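Local atomic coordinates of proton-dependent oligopeptide transporter family protein (Xanthomonas campestris, PDB entry 6EI3), a protein that probably carries short peptides across the membrane together with protons, as a POT family member of the major facilitator superfamily. Residues S329-Q332 / A333-P336; C13-F16 / S17-G20; K138-F141 / D142-W146; L406-G409 / E410-S414; S435-Y438 / L439-T442. All coordinates share one frame; numbering follows the deposited sequence.

Contact 1 of 5, residues S329-Q332 / A333-P336. With 78M ((2S)-2,3-dihydroxypropyl(7Z)-pentadec-7-enoate), chain K.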
# COMPACT_ATOMS: atom_id res chain seq x y z
N SER A 329 7.51 -18.71 4.04
CA SER A 329 6.44 -17.87 3.47
C SER A 329 5.09 -18.06 4.15
O SER A 329 4.31 -17.12 4.21
CB SER A 329 6.33 -18.09 1.97
OG SER A 329 7.33 -17.36 1.28
N GLN A 330 4.81 -19.27 4.69
CA GLN A 330 3.54 -19.56 5.37
C GLN A 330 3.27 -18.67 6.59
O GLN A 330 2.11 -18.50 6.97
CB GLN A 330 3.45 -21.03 5.76
CG GLN A 330 3.36 -21.97 4.56
CD GLN A 330 3.28 -23.37 5.06
OE1 GLN A 330 4.25 -23.92 5.54
NE2 GLN A 330 2.09 -23.94 5.05
N MET A 331 4.33 -18.08 7.20
CA MET A 331 4.19 -17.20 8.36
C MET A 331 3.34 -15.98 8.03
O MET A 331 2.74 -15.41 8.94
CB MET A 331 5.56 -16.74 8.89
CG MET A 331 6.37 -17.86 9.52
SD MET A 331 5.55 -18.73 10.90
CE MET A 331 5.84 -17.58 12.24
N GLN A 332 3.28 -15.59 6.74
CA GLN A 332 2.47 -14.46 6.29
C GLN A 332 0.98 -14.66 6.58
O GLN A 332 0.26 -13.68 6.69
CB GLN A 332 2.73 -14.13 4.82
CG GLN A 332 4.12 -13.51 4.61
CD GLN A 332 4.50 -13.54 3.16
OE1 GLN A 332 4.34 -12.58 2.43
NE2 GLN A 332 4.96 -14.68 2.67
N ALA A 333 0.53 -15.93 6.81
CA ALA A 333 -0.87 -16.21 7.17
C ALA A 333 -1.22 -15.61 8.53
O ALA A 333 -2.40 -15.43 8.84
CB ALA A 333 -1.11 -17.71 7.20
N LEU A 334 -0.19 -15.31 9.36
CA LEU A 334 -0.44 -14.74 10.68
C LEU A 334 -1.02 -13.35 10.62
O LEU A 334 -1.78 -12.98 11.51
CB LEU A 334 0.83 -14.71 11.55
CG LEU A 334 1.36 -16.04 12.07
CD1 LEU A 334 2.69 -15.81 12.75
CD2 LEU A 334 0.38 -16.69 13.05
N ASN A 335 -0.69 -12.58 9.58
CA ASN A 335 -1.21 -11.23 9.47
C ASN A 335 -2.75 -11.19 9.34
O ASN A 335 -3.38 -10.62 10.25
CB ASN A 335 -0.51 -10.46 8.38
CG ASN A 335 -1.10 -9.10 8.18
OD1 ASN A 335 -1.65 -8.81 7.13
ND2 ASN A 335 -1.01 -8.26 9.20
N PRO A 336 -3.41 -11.84 8.33
CA PRO A 336 -4.88 -11.81 8.28
C PRO A 336 -5.56 -12.50 9.46
O PRO A 336 -6.63 -12.06 9.88
CB PRO A 336 -5.20 -12.50 6.95
CG PRO A 336 -4.02 -13.39 6.69
CD PRO A 336 -2.86 -12.56 7.15
O21 78M K . 8.49 -24.39 19.17
C20 78M K . 7.59 -25.48 19.15
C18 78M K . 6.55 -25.30 18.06
O19 78M K . 5.82 -24.09 18.27
C17 78M K . 5.61 -26.48 17.94
O2 78M K . 4.95 -26.25 16.67
C1 78M K . 5.06 -27.17 15.71
O1 78M K . 5.50 -28.28 15.87
C2 78M K . 4.63 -26.62 14.38
C3 78M K . 5.70 -25.75 13.76
C4 78M K . 5.21 -24.95 12.57
C5 78M K . 5.96 -23.64 12.37
C6 78M K . 5.63 -22.54 13.38
C7 78M K . 4.24 -22.04 13.20
C8 78M K . 3.73 -20.91 13.65
C9 78M K . 2.33 -20.45 13.42
C10 78M K . 2.17 -19.75 12.06
C11 78M K . 1.71 -20.63 10.90
C12 78M K . 0.21 -20.87 10.81
C13 78M K . -0.61 -19.62 10.53
C15 78M K . -2.89 -18.56 10.41
C14 78M K . -2.11 -19.82 10.69
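Met331 and Leu334 run alongside each other, one 3-10 turn apart, where a 3-10 segment runs into helix 334-357. This is the tight side of the contact. The methionine is bent at both chi2 and chi3, which folds its methyl back so that CE rests 3.6 Å from Leu334 CD1. A bound monoacylglycerol lies against the same pair: its chain carbon C10 is 3.7 Å from Met331 SD and equally near the second methyl of Leu334, CD2. Ala333 adds its carbonyl to the lining, and Tyr403 of helix 400-424 packs on both larger side chains.

The backbone bonds have an i to i+3 spacing. Ala333 N reaches Gln330 O and Leu334 N reaches Met331 O, each at 3.0 Å. Pro336 has no N-H to offer; its CD sits 3.3 Å from Gln332 O, which Asn335 N engages instead at 3.2 Å.

The other flank is looser across the junction, though still buried. Gln330 leads away toward Leu157 and Thr327. Gln332 turns back, NE2 taking a lone pair of Ser329 O in the carbonyl plane at 3.0 Å and also bonding Asn23 O. The chemistry is therefore split: apolar carbon and sulfur meet the acyl chain, while amides bind the turn to the protein interior.

Contact 2 of 5, residues C13-F16 / S17-G20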
# COMPACT_ATOMS: atom_id res chain seq x y z
N CYS A 13 -11.68 -14.40 -5.99
CA CYS A 13 -10.64 -15.02 -6.80
C CYS A 13 -9.45 -14.12 -7.03
O CYS A 13 -8.32 -14.59 -6.89
CB CYS A 13 -11.20 -15.56 -8.11
SG CYS A 13 -12.49 -16.80 -7.90
N GLU A 14 -9.69 -12.81 -7.34
CA GLU A 14 -8.59 -11.86 -7.57
C GLU A 14 -7.74 -11.64 -6.31
O GLU A 14 -6.53 -11.57 -6.41
CB GLU A 14 -9.12 -10.52 -8.15
CG GLU A 14 -8.02 -9.49 -8.46
CD GLU A 14 -7.48 -8.69 -7.29
OE1 GLU A 14 -8.22 -8.51 -6.30
OE2 GLU A 14 -6.30 -8.26 -7.33
N ARG A 15 -8.37 -11.52 -5.13
CA ARG A 15 -7.63 -11.29 -3.89
C ARG A 15 -6.81 -12.51 -3.50
O ARG A 15 -5.66 -12.36 -3.08
CB ARG A 15 -8.56 -10.84 -2.72
CG ARG A 15 -9.14 -9.40 -2.88
CD ARG A 15 -8.15 -8.26 -2.60
NE ARG A 15 -7.28 -8.03 -3.76
CZ ARG A 15 -6.09 -7.44 -3.73
NH1 ARG A 15 -5.60 -6.96 -2.59
NH2 ARG A 15 -5.38 -7.32 -4.85
N PHE A 16 -7.38 -13.72 -3.64
CA PHE A 16 -6.65 -14.94 -3.31
C PHE A 16 -5.43 -15.04 -4.24
O PHE A 16 -4.32 -15.34 -3.79
CB PHE A 16 -7.55 -16.19 -3.43
CG PHE A 16 -6.90 -17.48 -2.95
CD1 PHE A 16 -5.96 -18.13 -3.73
CD2 PHE A 16 -7.24 -18.03 -1.72
CE1 PHE A 16 -5.37 -19.33 -3.29
CE2 PHE A 16 -6.65 -19.23 -1.28
CZ PHE A 16 -5.71 -19.86 -2.07
N SER A 17 -5.65 -14.77 -5.53
CA SER A 17 -4.62 -14.80 -6.57
C SER A 17 -3.48 -13.80 -6.27
O SER A 17 -2.31 -14.16 -6.36
CB SER A 17 -5.26 -14.50 -7.92
OG SER A 17 -4.29 -14.41 -8.95
N PHE A 18 -3.83 -12.57 -5.92
CA PHE A 18 -2.84 -11.53 -5.64
C PHE A 18 -1.95 -11.93 -4.49
O PHE A 18 -0.73 -11.92 -4.64
CB PHE A 18 -3.50 -10.17 -5.34
CG PHE A 18 -2.47 -9.10 -5.01
CD1 PHE A 18 -1.83 -8.40 -6.02
CD2 PHE A 18 -2.12 -8.84 -3.69
CE1 PHE A 18 -0.84 -7.46 -5.72
CE2 PHE A 18 -1.14 -7.88 -3.38
CZ PHE A 18 -0.50 -7.20 -4.40
N TYR A 19 -2.54 -12.26 -3.33
CA TYR A 19 -1.77 -12.63 -2.14
C TYR A 19 -0.95 -13.88 -2.37
O TYR A 19 0.17 -13.98 -1.88
CB TYR A 19 -2.70 -12.78 -0.93
CG TYR A 19 -3.17 -11.44 -0.41
CD1 TYR A 19 -2.29 -10.56 0.22
CD2 TYR A 19 -4.49 -11.03 -0.57
CE1 TYR A 19 -2.72 -9.32 0.69
CE2 TYR A 19 -4.93 -9.79 -0.09
CZ TYR A 19 -4.04 -8.94 0.54
OH TYR A 19 -4.46 -7.73 1.02
N GLY A 20 -1.53 -14.82 -3.12
CA GLY A 20 -0.90 -16.08 -3.51
C GLY A 20 0.38 -15.85 -4.27
O GLY A 20 1.42 -16.39 -3.87
O HOH W 1 -6.51 -6.28 -0.01
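A salt-bridged arginine spanning one turn of helix 4-22 defines this local contact, which falls in the ExxER motif of POT transporters, Glu14 and Arg15 being its last two residues; the motif is linked in this family to proton coupling. Arg15 reaches forward to Phe18 and Tyr19. Beside it in sequence, Glu14 receives the guanidinium side-on: NE meets OE1 at 2.8 Å, and NH2 meets the syn lone pair of OE2 at the same distance, almost exactly in the guanidinium plane and nearly straight (176°). Glu14 OE2 also bonds Tyr86 OH on helix 62-95, so both carboxylate oxygens are held.

The arginine chain is bent at chi2 and chi3, which bends its head over toward the next turn. There it runs alongside Phe18, the guanidinium and phenyl planes only 22° apart, with NH2 3.4 Å from Phe18 CG. Tyr19 is turned more steeply to it, the two planes 65° apart. Arg15 O lies at its ring edge, 3.1 Å from Tyr19 CD2, while Phe18 CD2 lies over the centre of one tyrosine face. Helix 137-165 covers this side through Ile148, which touches both Arg15 and Tyr19. A water joins the two polar ends: Arg15 NH1 donates to it at 2.8 Å, and Tyr19 OH lies 2.7 Å from it.

Contact 3 of 5, residues K138-F141 / D142-W146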
# COMPACT_ATOMS: atom_id res chain seq x y z
N LYS A 138 -22.94 -1.60 2.63
CA LYS A 138 -22.20 -1.85 3.88
C LYS A 138 -22.02 -3.36 4.13
O LYS A 138 -20.94 -3.78 4.53
CB LYS A 138 -22.96 -1.20 5.08
CG LYS A 138 -22.28 -1.33 6.45
CD LYS A 138 -21.29 -0.20 6.74
CE LYS A 138 -20.51 -0.40 8.02
NZ LYS A 138 -19.48 -1.46 7.90
N VAL A 139 -23.08 -4.15 3.88
CA VAL A 139 -23.13 -5.61 4.02
C VAL A 139 -22.11 -6.25 3.05
O VAL A 139 -21.42 -7.22 3.41
CB VAL A 139 -24.58 -6.11 3.75
CG1 VAL A 139 -24.64 -7.63 3.59
CG2 VAL A 139 -25.54 -5.63 4.84
N VAL A 140 -22.01 -5.72 1.83
CA VAL A 140 -21.05 -6.23 0.83
C VAL A 140 -19.61 -5.82 1.23
O VAL A 140 -18.70 -6.63 1.08
CB VAL A 140 -21.42 -5.88 -0.64
CG1 VAL A 140 -20.44 -6.54 -1.63
CG2 VAL A 140 -22.86 -6.30 -0.94
N PHE A 141 -19.43 -4.60 1.80
CA PHE A 141 -18.11 -4.15 2.26
C PHE A 141 -17.64 -5.05 3.43
O PHE A 141 -16.47 -5.43 3.47
CB PHE A 141 -18.12 -2.67 2.67
CG PHE A 141 -17.91 -1.71 1.53
CD1 PHE A 141 -16.69 -1.63 0.86
CD2 PHE A 141 -18.92 -0.82 1.17
CE1 PHE A 141 -16.50 -0.71 -0.17
CE2 PHE A 141 -18.72 0.10 0.14
CZ PHE A 141 -17.51 0.14 -0.53
N ASP A 142 -18.59 -5.45 4.30
CA ASP A 142 -18.34 -6.40 5.40
C ASP A 142 -17.91 -7.77 4.84
O ASP A 142 -16.94 -8.34 5.35
CB ASP A 142 -19.58 -6.55 6.30
CG ASP A 142 -19.88 -5.34 7.19
OD1 ASP A 142 -19.02 -4.43 7.26
OD2 ASP A 142 -20.96 -5.31 7.80
N ALA A 143 -18.56 -8.26 3.77
CA ALA A 143 -18.18 -9.52 3.11
C ALA A 143 -16.76 -9.40 2.49
O ALA A 143 -15.96 -10.32 2.65
CB ALA A 143 -19.19 -9.90 2.04
N PHE A 144 -16.42 -8.24 1.86
CA PHE A 144 -15.09 -7.97 1.29
C PHE A 144 -14.01 -8.11 2.38
O PHE A 144 -12.98 -8.74 2.14
CB PHE A 144 -15.02 -6.59 0.61
CG PHE A 144 -15.56 -6.47 -0.81
CD1 PHE A 144 -16.46 -7.40 -1.32
CD2 PHE A 144 -15.16 -5.43 -1.64
CE1 PHE A 144 -16.94 -7.30 -2.63
CE2 PHE A 144 -15.64 -5.32 -2.95
CZ PHE A 144 -16.54 -6.26 -3.43
N TYR A 145 -14.28 -7.60 3.60
CA TYR A 145 -13.35 -7.73 4.73
C TYR A 145 -13.03 -9.20 5.02
O TYR A 145 -11.84 -9.55 5.12
CB TYR A 145 -13.92 -7.04 5.98
CG TYR A 145 -13.21 -7.39 7.27
CD1 TYR A 145 -12.03 -6.75 7.63
CD2 TYR A 145 -13.77 -8.29 8.17
CE1 TYR A 145 -11.38 -7.06 8.82
CE2 TYR A 145 -13.12 -8.61 9.36
CZ TYR A 145 -11.93 -7.99 9.69
OH TYR A 145 -11.30 -8.28 10.87
N TRP A 146 -14.07 -10.05 5.12
CA TRP A 146 -13.88 -11.47 5.40
C TRP A 146 -13.21 -12.20 4.22
O TRP A 146 -12.36 -13.06 4.44
CB TRP A 146 -15.19 -12.16 5.82
CG TRP A 146 -15.75 -11.62 7.11
CD1 TRP A 146 -16.86 -10.82 7.25
CD2 TRP A 146 -15.23 -11.83 8.43
NE1 TRP A 146 -17.03 -10.49 8.58
CE2 TRP A 146 -16.05 -11.10 9.33
CE3 TRP A 146 -14.14 -12.55 8.94
CZ2 TRP A 146 -15.84 -11.11 10.71
CZ3 TRP A 146 -13.92 -12.54 10.31
CH2 TRP A 146 -14.76 -11.83 11.18
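The first turns of helix 137-165 hold this contact, with Lys138 paired to Asp142 on one flank and Val140 to Phe144 on another. Lys138 starts with CG anti to the backbone N (chi1 -178°), then bends at chi2 and again at chi4, so the chain curls along the helix instead of extending from it. Its NZ ends 3.1 Å from Asp142 OD1, a salt bridge whose hydrogen bond is weak. The aspartate comes across the lysine chain, and its carboxylate also overlies the backbone that the lysine comes from: Asp142 CG is 3.3 Å from Lys138 O, the carbonyl that accepts Asp142 N.

This i to i+4 ion pair lies in the first turns of a membrane helix of the major facilitator bundle; both partners are partly exposed. Leu511, part of a C-terminal ENLYFQ sequence that matches a protease-cleavage tag, touches Asp142.

On the buried flank the side chains of Val140 and Phe144 run next to each other. CG1 of the valine lies 3.7 Å from Phe144 CE1, while CD1 of that ring is 3.4 Å from Val140 O. Ile4 and Ile7 of helix 4-22 extend the apolar layer, touching Val140 and Phe144 respectively. Phe141 leads away to Met125 of helix 121-127 and to the ring of Tyr512 of the same tag-like sequence, although its carbonyl O accepts Tyr145 N at 3.1 Å.

Contact 4 of 5, residues L406-G409 / E410-S414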
# COMPACT_ATOMS: atom_id res chain seq x y z
N LEU A 406 3.35 -6.04 14.91
CA LEU A 406 3.14 -5.34 13.64
C LEU A 406 1.65 -5.26 13.22
O LEU A 406 1.22 -4.22 12.73
CB LEU A 406 4.00 -5.93 12.51
CG LEU A 406 3.83 -5.32 11.10
CD1 LEU A 406 4.34 -3.86 11.04
CD2 LEU A 406 4.51 -6.18 10.06
N THR A 407 0.90 -6.37 13.39
CA THR A 407 -0.51 -6.44 13.05
C THR A 407 -1.33 -5.58 14.00
O THR A 407 -2.31 -4.95 13.56
CB THR A 407 -1.01 -7.88 12.93
OG1 THR A 407 -0.12 -8.56 12.03
CG2 THR A 407 -2.44 -7.95 12.37
N PHE A 408 -0.89 -5.51 15.29
CA PHE A 408 -1.51 -4.61 16.27
C PHE A 408 -1.32 -3.17 15.77
O PHE A 408 -2.29 -2.41 15.70
CB PHE A 408 -0.92 -4.80 17.69
CG PHE A 408 -1.64 -4.02 18.77
CD1 PHE A 408 -3.00 -4.21 19.01
CD2 PHE A 408 -0.93 -3.15 19.60
CE1 PHE A 408 -3.65 -3.50 20.04
CE2 PHE A 408 -1.59 -2.44 20.61
CZ PHE A 408 -2.93 -2.62 20.83
N GLY A 409 -0.11 -2.84 15.32
CA GLY A 409 0.19 -1.53 14.76
C GLY A 409 -0.68 -1.23 13.54
O GLY A 409 -1.27 -0.16 13.46
N GLU A 410 -0.80 -2.21 12.62
CA GLU A 410 -1.62 -2.10 11.41
C GLU A 410 -3.07 -1.75 11.72
O GLU A 410 -3.60 -0.81 11.14
CB GLU A 410 -1.56 -3.41 10.60
CG GLU A 410 -2.47 -3.39 9.38
CD GLU A 410 -2.74 -4.71 8.70
OE1 GLU A 410 -2.32 -5.77 9.22
OE2 GLU A 410 -3.36 -4.68 7.61
N VAL A 411 -3.71 -2.50 12.65
CA VAL A 411 -5.09 -2.27 13.08
C VAL A 411 -5.25 -0.85 13.68
O VAL A 411 -6.26 -0.19 13.43
CB VAL A 411 -5.56 -3.40 14.05
CG1 VAL A 411 -6.82 -3.01 14.81
CG2 VAL A 411 -5.77 -4.73 13.31
N LEU A 412 -4.22 -0.36 14.38
CA LEU A 412 -4.21 0.97 14.99
C LEU A 412 -3.99 2.10 13.97
O LEU A 412 -4.61 3.15 14.12
CB LEU A 412 -3.15 1.07 16.09
CG LEU A 412 -3.39 0.34 17.41
CD1 LEU A 412 -2.11 0.33 18.26
CD2 LEU A 412 -4.51 1.01 18.22
N VAL A 413 -3.10 1.93 12.97
CA VAL A 413 -2.85 3.07 12.08
C VAL A 413 -3.51 2.89 10.68
O VAL A 413 -4.13 3.83 10.18
CB VAL A 413 -1.34 3.48 11.99
CG1 VAL A 413 -0.45 2.36 11.47
CG2 VAL A 413 -1.14 4.78 11.20
N SER A 414 -3.36 1.70 10.07
CA SER A 414 -3.88 1.43 8.72
C SER A 414 -5.38 1.42 8.65
O SER A 414 -5.93 2.10 7.78
CB SER A 414 -3.28 0.15 8.15
OG SER A 414 -3.63 0.03 6.79
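Phe408 and Leu412 meet one turn apart on helix 400-424, a membrane helix in the C-terminal part of this major facilitator fold. The phenylalanine has CG anti to its backbone N, and the ring points out from the helix, within reach of Leu412. Leu412 has CG anti to the carbonyl carbon instead, and sends a single methyl over the ring: CD1 lies 4.0 Å from the centroid of Phe408, 23° off the ring normal, in a CH-pi contact. The methyl is offset toward the rim, and CE2 is the ring atom closest to it, at 3.7 Å. Phe373 of helix 363-389 meets the same ring edge-to-face.

Another flank of the helix is more polar. Thr407 and Glu410 point the same way, the glutamate extended from CB to its carboxylate, so that OE1 stands 3.8 Å from Thr407 CG2. The hydroxyl of Thr407 bonds Tyr403 O and also receives Asn335 ND2, which bonds Glu410 OE1 too, while Phe513 and Gln514, which belong to the apparent C-terminal tag, touch the glutamate side chain.

Val413 is strained in two ways. Its CG1 occupies the crowded position between backbone N and carbonyl carbon (chi1 61°), and its phi has drifted to -105°. Gly409 lies one turn earlier. Its carbonyl oxygen takes Val413 N at 2.8 Å and has Val413 CG1 only 3.3 Å away.

Contact 5 of 5, residues S435-Y438 / L439-T442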
# COMPACT_ATOMS: atom_id res chain seq x y z
N SER A 435 -6.81 8.11 -3.50
CA SER A 435 -5.63 8.20 -4.36
C SER A 435 -4.39 8.49 -3.50
O SER A 435 -3.39 7.81 -3.67
CB SER A 435 -5.81 9.28 -5.42
OG SER A 435 -6.83 8.91 -6.34
N PHE A 436 -4.50 9.43 -2.54
CA PHE A 436 -3.40 9.79 -1.63
C PHE A 436 -3.04 8.64 -0.70
O PHE A 436 -1.86 8.52 -0.34
CB PHE A 436 -3.74 11.03 -0.79
CG PHE A 436 -3.61 12.41 -1.41
CD1 PHE A 436 -3.11 12.58 -2.69
CD2 PHE A 436 -3.99 13.55 -0.69
CE1 PHE A 436 -3.03 13.85 -3.28
CE2 PHE A 436 -3.90 14.83 -1.27
CZ PHE A 436 -3.41 14.97 -2.56
N TRP A 437 -4.04 7.84 -0.27
CA TRP A 437 -3.82 6.67 0.60
C TRP A 437 -3.04 5.59 -0.14
O TRP A 437 -2.09 5.04 0.41
CB TRP A 437 -5.15 6.10 1.16
CG TRP A 437 -4.96 5.03 2.21
CD1 TRP A 437 -5.43 3.75 2.17
CD2 TRP A 437 -4.33 5.18 3.50
NE1 TRP A 437 -5.14 3.10 3.35
CE2 TRP A 437 -4.45 3.95 4.17
CE3 TRP A 437 -3.67 6.25 4.15
CZ2 TRP A 437 -3.90 3.73 5.44
CZ3 TRP A 437 -3.14 6.04 5.42
CH2 TRP A 437 -3.27 4.80 6.05
N TYR A 438 -3.39 5.32 -1.42
CA TYR A 438 -2.64 4.36 -2.24
C TYR A 438 -1.19 4.82 -2.41
O TYR A 438 -0.28 4.02 -2.27
CB TYR A 438 -3.28 4.18 -3.62
CG TYR A 438 -4.64 3.52 -3.58
CD1 TYR A 438 -4.90 2.46 -2.72
CD2 TYR A 438 -5.65 3.93 -4.44
CE1 TYR A 438 -6.15 1.85 -2.69
CE2 TYR A 438 -6.90 3.31 -4.43
CZ TYR A 438 -7.15 2.28 -3.55
OH TYR A 438 -8.37 1.65 -3.55
N LEU A 439 -1.00 6.12 -2.65
CA LEU A 439 0.34 6.69 -2.80
C LEU A 439 1.15 6.61 -1.50
O LEU A 439 2.37 6.65 -1.57
CB LEU A 439 0.28 8.14 -3.33
CG LEU A 439 -0.27 8.31 -4.76
CD1 LEU A 439 -0.35 9.80 -5.12
CD2 LEU A 439 0.57 7.53 -5.80
N THR A 440 0.48 6.52 -0.32
CA THR A 440 1.13 6.37 0.99
C THR A 440 1.92 5.05 1.02
O THR A 440 3.06 5.04 1.46
CB THR A 440 0.09 6.55 2.12
OG1 THR A 440 -0.51 7.83 1.95
CG2 THR A 440 0.70 6.50 3.50
N THR A 441 1.32 3.96 0.49
CA THR A 441 1.99 2.66 0.35
C THR A 441 3.09 2.77 -0.69
O THR A 441 4.19 2.27 -0.43
CB THR A 441 0.99 1.58 -0.08
OG1 THR A 441 0.08 1.38 0.99
CG2 THR A 441 1.67 0.24 -0.42
N THR A 442 2.83 3.42 -1.86
CA THR A 442 3.87 3.59 -2.90
C THR A 442 5.10 4.22 -2.25
O THR A 442 6.19 3.67 -2.38
CB THR A 442 3.35 4.44 -4.10
OG1 THR A 442 2.39 3.70 -4.83
CG2 THR A 442 4.46 4.86 -5.08
O HOH W 2 -2.13 2.65 1.67
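Thr440 stands obliquely across Trp437 and bonds back to the carbonyl of Phe436, one turn earlier on helix 430-456. With the hydroxyl beside the backbone N (chi1 -57°), Thr440 OG1 donates to Phe436 O at 2.7 Å, 25° out of the carbonyl plane. Thr440 OG1 lies 4.2 Å from Trp437 CE3. Trp437 has its CG anti to the backbone N, and its indole reaches Phe303, whose ring it meets edge-to-face, and Phe296, both of helix 281-306. Thr440 also touches Phe296.

A water fills the angle between indole and backbone. It sits 3.4 Å above one face of Trp437, offset toward the rim; it donates to Trp437 O at 2.7 Å and lies 2.6 Å from Thr441 OG1. Trp437 O and Thr441 N are 3.6 Å apart and make no direct bond, so the water and the threonine hydroxyl span that step. Nearby the amides of Thr440 and Thr441 make only weak backbone bonds, whereas Thr442 N bonds Tyr438 O at 3.2 Å.

On another side Leu439 lays its branch over the preceding turn, CG 3.3 Å from Ser435 O, and its side chain packs on Leu63. Tyr438 leads away to Phe59 and Pro62. The motif is a threonine hydroxyl bonding the i-4 carbonyl, with a water inserted at an i to i+4 step, in a membrane helix of a major facilitator bundle.

How the contacts relate
From the N terminus, contact 2 on helix 4-22 comes first, then contact 3 at the start of helix 137-165, contact 1 at the entry to helix 334-357, contact 4 on helix 400-424 and contact 5 on helix 430-456. Each is a local turn within continuous chain, so none closes a long loop and none nests in or crosses another. Contacts 1 and 4 are joined by Asn335, which links their two helices. Contacts 4 and 5 lie on consecutive helices and touch where Ser414 O packs on Trp437 CZ2. Contacts 2 and 3 touch no other contact, although helices 4-22 and 137-165 pack together, Phe144 on Ile7 and Tyr19 on Ile148.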